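PDB 2D16: hypothetical protein PH1918 from Pyrococcus horikoshii, which is of unknown function but belongs to the adenosine-specific kinase family and may handle adenosine or a nucleotide derived from it. Local coordinates for residues E5-E10 and K72-I77; Q21-S25 and A79-F83. All coordinates share one frame; numbering follows the deposited sequence.

Interaction 1. Residues E5-E10 and K72-I77; sequences EVIDIE and KNAVKI
Asn-73 meets the backbone of Glu-10 with both ends of its side-chain amide. Glu-10 N donates to Asn-73 OD1 at 2.9 Å, in the carbonyl plane and on a lone pair. Asn-73 ND2 donates to Glu-10 O, also at 2.9 Å and with a nearly straight N-H...O angle of 166°. This acceptor lies almost in the amide plane. The two bonds hold the amide from turning and grip both polar backbone atoms of Glu-10. A water also donates to Asn-73 OD1 and to Asp-8 O, so OD1 accepts twice.

A charge pair joins the C-terminal end of 5-10 to the N-terminal end of 72-77. Lys-72 NZ forms a salt bridge with Glu-10 OE1, 2.7 Å away, on the syn lone pair. Both chains are extended, with Lys-72 CG anti to the backbone N (chi1 -175°), which carries the ammonium out to the carboxylate. A second water links Lys-72 NZ to Glu-10 OE2.

The apolar contacts centre on the buried Ile-7 and Ile-77. Ile-7 CD1 lies 3.6 Å from Ile-77 CA. Ile-7 CG2 meets Lys-76 CG at 4.0 Å. Ile-9 CD1 lies 4.3 Å from Ile-77 CD1.

Strand 5-8 and helix 72-77 run antiparallel, 178° apart in direction. Strand 3-8 is an outer strand, within this chain, of a three-stranded antiparallel sheet and pairs with strand 116-122. Arg-127 of strand 127-134 forms a salt bridge with Glu-5 and hydrogen-bonds to Ile-77 O. Ala-74 and Ile-77 also pack on Val-84 of strand 82-88, so the helix lies between the two sheets.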
ATOM      1  N   GLU A   5     -16.923 -25.549  60.609  1.00 27.67           N
ATOM      2  CA  GLU A   5     -17.582 -26.486  59.707  1.00 27.68           C
ATOM      3  C   GLU A   5     -16.949 -26.416  58.320  1.00 26.79           C
ATOM      4  O   GLU A   5     -16.347 -25.404  57.946  1.00 25.48           O
ATOM      5  CB  GLU A   5     -19.086 -26.188  59.611  1.00 30.14           C
ATOM      6  CG  GLU A   5     -19.447 -24.938  58.830  1.00 32.12           C
ATOM      7  CD  GLU A   5     -20.933 -24.619  58.894  1.00 34.81           C
ATOM      8  OE1 GLU A   5     -21.434 -24.344  60.004  1.00 38.04           O
ATOM      9  OE2 GLU A   5     -21.601 -24.643  57.837  1.00 34.15           O
ATOM     10  N   VAL A   6     -17.087 -27.505  57.569  1.00 25.45           N
ATOM     11  CA  VAL A   6     -16.538 -27.596  56.225  1.00 25.31           C
ATOM     12  C   VAL A   6     -17.677 -27.571  55.219  1.00 26.25           C
ATOM     13  O   VAL A   6     -18.633 -28.336  55.332  1.00 27.11           O
ATOM     14  CB  VAL A   6     -15.732 -28.898  56.050  1.00 26.28           C
ATOM     15  CG1 VAL A   6     -15.156 -28.980  54.642  1.00 26.07           C
ATOM     16  CG2 VAL A   6     -14.624 -28.951  57.086  1.00 25.49           C
ATOM     17  N   ILE A   7     -17.575 -26.682  54.240  1.00 24.93           N
ATOM     18  CA  ILE A   7     -18.600 -26.557  53.219  1.00 25.89           C
ATOM     19  C   ILE A   7     -18.044 -26.974  51.866  1.00 25.35           C
ATOM     20  O   ILE A   7     -17.031 -26.448  51.409  1.00 23.68           O
ATOM     21  CB  ILE A   7     -19.111 -25.101  53.123  1.00 27.87           C
ATOM     22  CG1 ILE A   7     -19.764 -24.695  54.448  1.00 28.96           C
ATOM     23  CG2 ILE A   7     -20.103 -24.966  51.975  1.00 27.31           C
ATOM     24  CD1 ILE A   7     -20.152 -23.236  54.517  1.00 30.04           C
ATOM     25  N   ASP A   8     -18.700 -27.942  51.237  1.00 24.57           N
ATOM     26  CA  ASP A   8     -18.276 -28.406  49.928  1.00 24.57           C
ATOM     27  C   ASP A   8     -18.933 -27.504  48.893  1.00 25.33           C
ATOM     28  O   ASP A   8     -20.157 -27.346  48.891  1.00 24.90           O
ATOM     29  CB  ASP A   8     -18.722 -29.856  49.698  1.00 24.86           C
ATOM     30  CG  ASP A   8     -17.923 -30.851  50.519  1.00 24.81           C
ATOM     31  OD1 ASP A   8     -16.708 -30.995  50.266  1.00 27.00           O
ATOM     32  OD2 ASP A   8     -18.509 -31.491  51.414  1.00 27.88           O
ATOM     33  N   ILE A   9     -18.124 -26.895  48.032  1.00 23.69           N
ATOM     34  CA  ILE A   9     -18.654 -26.027  46.992  1.00 24.30           C
ATOM     35  C   ILE A   9     -19.364 -26.895  45.960  1.00 23.91           C
ATOM     36  O   ILE A   9     -18.790 -27.861  45.456  1.00 24.87           O
ATOM     37  CB  ILE A   9     -17.531 -25.235  46.283  1.00 25.43           C
ATOM     38  CG1 ILE A   9     -16.917 -24.217  47.250  1.00 24.50           C
ATOM     39  CG2 ILE A   9     -18.088 -24.546  45.037  1.00 26.94           C
ATOM     40  CD1 ILE A   9     -17.899 -23.166  47.741  1.00 26.40           C
ATOM     41  N   GLU A  10     -20.616 -26.555  45.669  1.00 23.98           N
ATOM     42  CA  GLU A  10     -21.398 -27.295  44.685  1.00 25.23           C
ATOM     43  C   GLU A  10     -21.223 -26.621  43.329  1.00 25.22           C
ATOM     44  O   GLU A  10     -21.592 -25.460  43.154  1.00 25.36           O
ATOM     45  CB  GLU A  10     -22.885 -27.295  45.058  1.00 26.78           C
ATOM     46  CG  GLU A  10     -23.722 -28.246  44.201  1.00 30.37           C
ATOM     47  CD  GLU A  10     -25.217 -28.073  44.398  1.00 31.67           C
ATOM     48  OE1 GLU A  10     -25.649 -27.803  45.538  1.00 34.12           O
ATOM     49  OE2 GLU A  10     -25.964 -28.222  43.406  1.00 35.54           O
ATOM     50  N   LYS A  72     -26.532 -20.129  46.010  1.00 21.82           N
ATOM     51  CA  LYS A  72     -26.706 -21.249  46.924  1.00 23.61           C
ATOM     52  C   LYS A  72     -25.440 -21.464  47.753  1.00 22.67           C
ATOM     53  O   LYS A  72     -25.515 -21.683  48.961  1.00 22.26           O
ATOM     54  CB  LYS A  72     -27.035 -22.519  46.139  1.00 23.37           C
ATOM     55  CG  LYS A  72     -27.360 -23.724  47.006  1.00 27.03           C
ATOM     56  CD  LYS A  72     -27.672 -24.940  46.137  1.00 28.75           C
ATOM     57  CE  LYS A  72     -28.011 -26.160  46.980  1.00 31.90           C
ATOM     58  NZ  LYS A  72     -28.279 -27.365  46.140  1.00 32.60           N
ATOM     59  N   ASN A  73     -24.282 -21.406  47.101  1.00 21.67           N
ATOM     60  CA  ASN A  73     -23.006 -21.587  47.796  1.00 22.37           C
ATOM     61  C   ASN A  73     -22.739 -20.419  48.742  1.00 22.15           C
ATOM     62  O   ASN A  73     -22.295 -20.611  49.875  1.00 22.26           O
ATOM     63  CB  ASN A  73     -21.847 -21.686  46.795  1.00 22.19           C
ATOM     64  CG  ASN A  73     -21.720 -23.067  46.168  1.00 23.26           C
ATOM     65  OD1 ASN A  73     -21.448 -24.057  46.853  1.00 25.01           O
ATOM     66  ND2 ASN A  73     -21.924 -23.139  44.864  1.00 23.89           N
ATOM     67  N   ALA A  74     -23.010 -19.209  48.268  1.00 21.10           N
ATOM     68  CA  ALA A  74     -22.788 -18.012  49.072  1.00 20.33           C
ATOM     69  C   ALA A  74     -23.639 -17.962  50.339  1.00 21.31           C
ATOM     70  O   ALA A  74     -23.135 -17.620  51.408  1.00 20.70           O
ATOM     71  CB  ALA A  74     -23.036 -16.766  48.231  1.00 19.05           C
ATOM     72  N   VAL A  75     -24.923 -18.294  50.235  1.00 21.25           N
ATOM     73  CA  VAL A  75     -25.789 -18.245  51.410  1.00 22.53           C
ATOM     74  C   VAL A  75     -25.416 -19.339  52.417  1.00 23.13           C
ATOM     75  O   VAL A  75     -25.593 -19.168  53.625  1.00 23.50           O
ATOM     76  CB  VAL A  75     -27.298 -18.351  51.022  1.00 21.62           C
ATOM     77  CG1 VAL A  75     -27.664 -19.769  50.664  1.00 21.75           C
ATOM     78  CG2 VAL A  75     -28.160 -17.835  52.167  1.00 22.52           C
ATOM     79  N   LYS A  76     -24.887 -20.452  51.916  1.00 23.35           N
ATOM     80  CA  LYS A  76     -24.474 -21.540  52.788  1.00 24.38           C
ATOM     81  C   LYS A  76     -23.245 -21.071  53.562  1.00 23.48           C
ATOM     82  O   LYS A  76     -23.154 -21.263  54.770  1.00 23.30           O
ATOM     83  CB  LYS A  76     -24.143 -22.794  51.976  1.00 26.96           C
ATOM     84  CG  LYS A  76     -23.838 -24.012  52.839  1.00 31.86           C
ATOM     85  CD  LYS A  76     -24.981 -24.297  53.812  1.00 35.11           C
ATOM     86  CE  LYS A  76     -24.652 -25.454  54.743  1.00 38.33           C
ATOM     87  NZ  LYS A  76     -24.368 -26.706  53.988  1.00 40.46           N
ATOM     88  N   ILE A  77     -22.304 -20.446  52.861  1.00 22.89           N
ATOM     89  CA  ILE A  77     -21.102 -19.927  53.507  1.00 22.16           C
ATOM     90  C   ILE A  77     -21.557 -18.880  54.524  1.00 21.81           C
ATOM     91  O   ILE A  77     -21.045 -18.818  55.641  1.00 22.65           O
ATOM     92  CB  ILE A  77     -20.147 -19.301  52.469  1.00 22.60           C
ATOM     93  CG1 ILE A  77     -19.535 -20.416  51.612  1.00 22.71           C
ATOM     94  CG2 ILE A  77     -19.068 -18.479  53.169  1.00 22.31           C
ATOM     95  CD1 ILE A  77     -18.747 -19.925  50.416  1.00 24.05           C
TER
HETATM   96  O   HOH W   1     -22.231 -25.423  49.107  1.00 31.75           O
HETATM   97  O   HOH W   2     -28.781 -26.883  43.011  1.00 47.85           O

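Interaction 2. Residues Q21-S25 and A79-F83; sequences QGNFS and AGHVF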
ATOM      1  N   GLN A  21     -13.262 -11.866  49.685  1.00 17.90           N
ATOM      2  CA  GLN A  21     -13.795 -11.037  50.761  1.00 18.09           C
ATOM      3  C   GLN A  21     -13.841  -9.609  50.228  1.00 19.50           C
ATOM      4  O   GLN A  21     -12.828  -9.075  49.757  1.00 18.10           O
ATOM      5  CB  GLN A  21     -12.887 -11.116  51.995  1.00 16.65           C
ATOM      6  CG  GLN A  21     -13.410 -10.335  53.214  1.00 18.97           C
ATOM      7  CD  GLN A  21     -14.564 -11.033  53.934  1.00 20.11           C
ATOM      8  OE1 GLN A  21     -14.644 -12.264  53.947  1.00 19.59           O
ATOM      9  NE2 GLN A  21     -15.467 -10.252  54.517  1.00 20.78           N
ATOM     10  N   GLY A  22     -15.022  -8.996  50.289  1.00 19.03           N
ATOM     11  CA  GLY A  22     -15.173  -7.645  49.785  1.00 19.21           C
ATOM     12  C   GLY A  22     -15.834  -6.670  50.740  1.00 19.89           C
ATOM     13  O   GLY A  22     -15.751  -6.816  51.958  1.00 19.95           O
ATOM     14  N   ASN A  23     -16.499  -5.672  50.165  1.00 18.87           N
ATOM     15  CA  ASN A  23     -17.175  -4.635  50.931  1.00 19.33           C
ATOM     16  C   ASN A  23     -18.255  -3.988  50.067  1.00 20.15           C
ATOM     17  O   ASN A  23     -18.193  -4.053  48.838  1.00 19.96           O
ATOM     18  CB  ASN A  23     -16.138  -3.590  51.372  1.00 20.93           C
ATOM     19  CG  ASN A  23     -16.762  -2.325  51.923  1.00 23.86           C
ATOM     20  OD1 ASN A  23     -17.135  -1.424  51.171  1.00 26.35           O
ATOM     21  ND2 ASN A  23     -16.874  -2.246  53.243  1.00 25.18           N
ATOM     22  N   PHE A  24     -19.251  -3.385  50.717  1.00 21.22           N
ATOM     23  CA  PHE A  24     -20.333  -2.692  50.014  1.00 21.45           C
ATOM     24  C   PHE A  24     -21.060  -3.632  49.052  1.00 20.45           C
ATOM     25  O   PHE A  24     -21.205  -3.343  47.862  1.00 21.40           O
ATOM     26  CB  PHE A  24     -19.735  -1.490  49.265  1.00 23.35           C
ATOM     27  CG  PHE A  24     -20.743  -0.447  48.849  1.00 23.58           C
ATOM     28  CD1 PHE A  24     -22.041  -0.452  49.356  1.00 25.43           C
ATOM     29  CD2 PHE A  24     -20.376   0.563  47.963  1.00 22.55           C
ATOM     30  CE1 PHE A  24     -22.956   0.535  48.984  1.00 25.26           C
ATOM     31  CE2 PHE A  24     -21.286   1.555  47.586  1.00 25.07           C
ATOM     32  CZ  PHE A  24     -22.579   1.538  48.099  1.00 23.97           C
ATOM     33  N   SER A  25     -21.540  -4.746  49.593  1.00 21.68           N
ATOM     34  CA  SER A  25     -22.226  -5.773  48.816  1.00 21.15           C
ATOM     35  C   SER A  25     -23.256  -5.331  47.775  1.00 21.47           C
ATOM     36  O   SER A  25     -23.222  -5.808  46.642  1.00 20.01           O
ATOM     37  CB  SER A  25     -22.877  -6.782  49.763  1.00 21.30           C
ATOM     38  OG  SER A  25     -21.900  -7.403  50.579  1.00 22.76           O
ATOM     39  N   ALA A  79     -20.989 -16.054  55.678  1.00 21.91           N
ATOM     40  CA  ALA A  79     -20.116 -14.974  56.134  1.00 21.64           C
ATOM     41  C   ALA A  79     -20.346 -13.638  55.427  1.00 20.98           C
ATOM     42  O   ALA A  79     -20.366 -13.564  54.197  1.00 22.08           O
ATOM     43  CB  ALA A  79     -18.656 -15.393  55.991  1.00 20.69           C
ATOM     44  N   GLY A  80     -20.506 -12.583  56.217  1.00 19.94           N
ATOM     45  CA  GLY A  80     -20.732 -11.263  55.659  1.00 19.97           C
ATOM     46  C   GLY A  80     -19.604 -10.778  54.765  1.00 19.26           C
ATOM     47  O   GLY A  80     -18.427 -11.017  55.044  1.00 19.14           O
ATOM     48  N   HIS A  81     -19.982 -10.096  53.689  1.00 18.95           N
ATOM     49  CA  HIS A  81     -19.072  -9.495  52.698  1.00 18.52           C
ATOM     50  C   HIS A  81     -18.254 -10.528  51.885  1.00 19.47           C
ATOM     51  O   HIS A  81     -17.350 -10.191  51.132  1.00 19.39           O
ATOM     52  CB  HIS A  81     -18.124  -8.550  53.437  1.00 18.96           C
ATOM     53  CG  HIS A  81     -18.754  -7.186  53.547  1.00 19.89           C
ATOM     54  ND1 HIS A  81     -18.366  -6.258  54.457  1.00 20.13           N
ATOM     55  CD2 HIS A  81     -19.772  -6.637  52.760  1.00 19.75           C
ATOM     56  CE1 HIS A  81     -19.130  -5.175  54.219  1.00 22.09           C
ATOM     57  NE2 HIS A  81     -19.981  -5.373  53.209  1.00 21.09           N
ATOM     58  N   VAL A  82     -18.575 -11.811  52.010  1.00 19.95           N
ATOM     59  CA  VAL A  82     -17.890 -12.824  51.220  1.00 19.92           C
ATOM     60  C   VAL A  82     -18.599 -12.886  49.870  1.00 20.43           C
ATOM     61  O   VAL A  82     -19.823 -12.745  49.797  1.00 19.81           O
ATOM     62  CB  VAL A  82     -17.969 -14.220  51.891  1.00 20.09           C
ATOM     63  CG1 VAL A  82     -17.568 -15.309  50.899  1.00 20.05           C
ATOM     64  CG2 VAL A  82     -17.057 -14.264  53.110  1.00 19.70           C
ATOM     65  N   PHE A  83     -17.838 -13.063  48.796  1.00 19.08           N
ATOM     66  CA  PHE A  83     -18.454 -13.178  47.487  1.00 19.80           C
ATOM     67  C   PHE A  83     -18.002 -14.468  46.825  1.00 19.77           C
ATOM     68  O   PHE A  83     -16.887 -14.951  47.057  1.00 19.19           O
ATOM     69  CB  PHE A  83     -18.154 -11.947  46.603  1.00 19.99           C
ATOM     70  CG  PHE A  83     -16.693 -11.733  46.281  1.00 19.05           C
ATOM     71  CD1 PHE A  83     -16.099 -12.374  45.196  1.00 20.02           C
ATOM     72  CD2 PHE A  83     -15.931 -10.840  47.030  1.00 19.15           C
ATOM     73  CE1 PHE A  83     -14.764 -12.126  44.854  1.00 19.94           C
ATOM     74  CE2 PHE A  83     -14.594 -10.584  46.700  1.00 18.54           C
ATOM     75  CZ  PHE A  83     -14.009 -11.227  45.607  1.00 19.49           C
TER
HETATM   76  O   HOH W   3     -22.170  -3.784  52.690  1.00 27.85           O
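The His-81 imidazole carries Asn-23 CA over the centre of one face, a CH-pi contact 3.7 Å from the ring centroid. At the ring edge, in plane, are Ser-25 OG, 3.1 Å from His-81 CD2, and a water 2.8 Å from His-81 NE2. The amide of Gln-21 stands nearly perpendicular to this ring, its plane 79° away. The phenyl ring of Phe-83 has Gly-22 N at its edge.

These rings lie at the end of an antiparallel strand pair, where Gln-21 and Val-82 form a non-hydrogen-bonded pair in the five-stranded sheet. A type II turn from Ala-79 to Val-82 leads into strand 82-88. Gly-22 N donates to His-81 O at 2.7 Å, an almost straight bond of 170°. Beside Gly-22 there is little room: a side chain there would come close to Phe-83 CD2.

Replacing His-81 by an alanine is likely to remove the ring beneath Asn-23 CA and leave the water at its edge without the nitrogen it binds.

Ser-25 begins helix 25-39, and its OG hydrogen-bonds to Asn-50 O on strand 44-51, which ties the helix start to the sheet. Gln-21 OE1 hydrogen-bonds to Tyr-109 OH. With CG anti to the backbone N (chi1 -177°) and a bend at chi2, the Gln-21 chain reaches the turn. There Gln-21 NE2 donates to Gly-80 O at 3.1 Å, in the carbonyl plane.

The centres of the two interactions lie about 14 Å apart. Their segments alternate along the chain: 5-10, 21-25, 72-77, then 79-83. Strand 3-8 is followed by strand 16-22, and helix 64-77 by strand 82-88, so each interaction joins one member of each consecutive pair. Interaction 1 sets helix 64-77 against the three-stranded sheet. Interaction 2 lies at one end of the neighbouring strands 16-22 and 82-88 of the five-stranded sheet. They touch where Ile-77 CG2 packs on Val-82 CG1, at 4.2 Å. The helix end serves interaction 1, and the turn and strand that follow serve interaction 2. The helix lies between the two sheets within the adenosine-specific kinase family region.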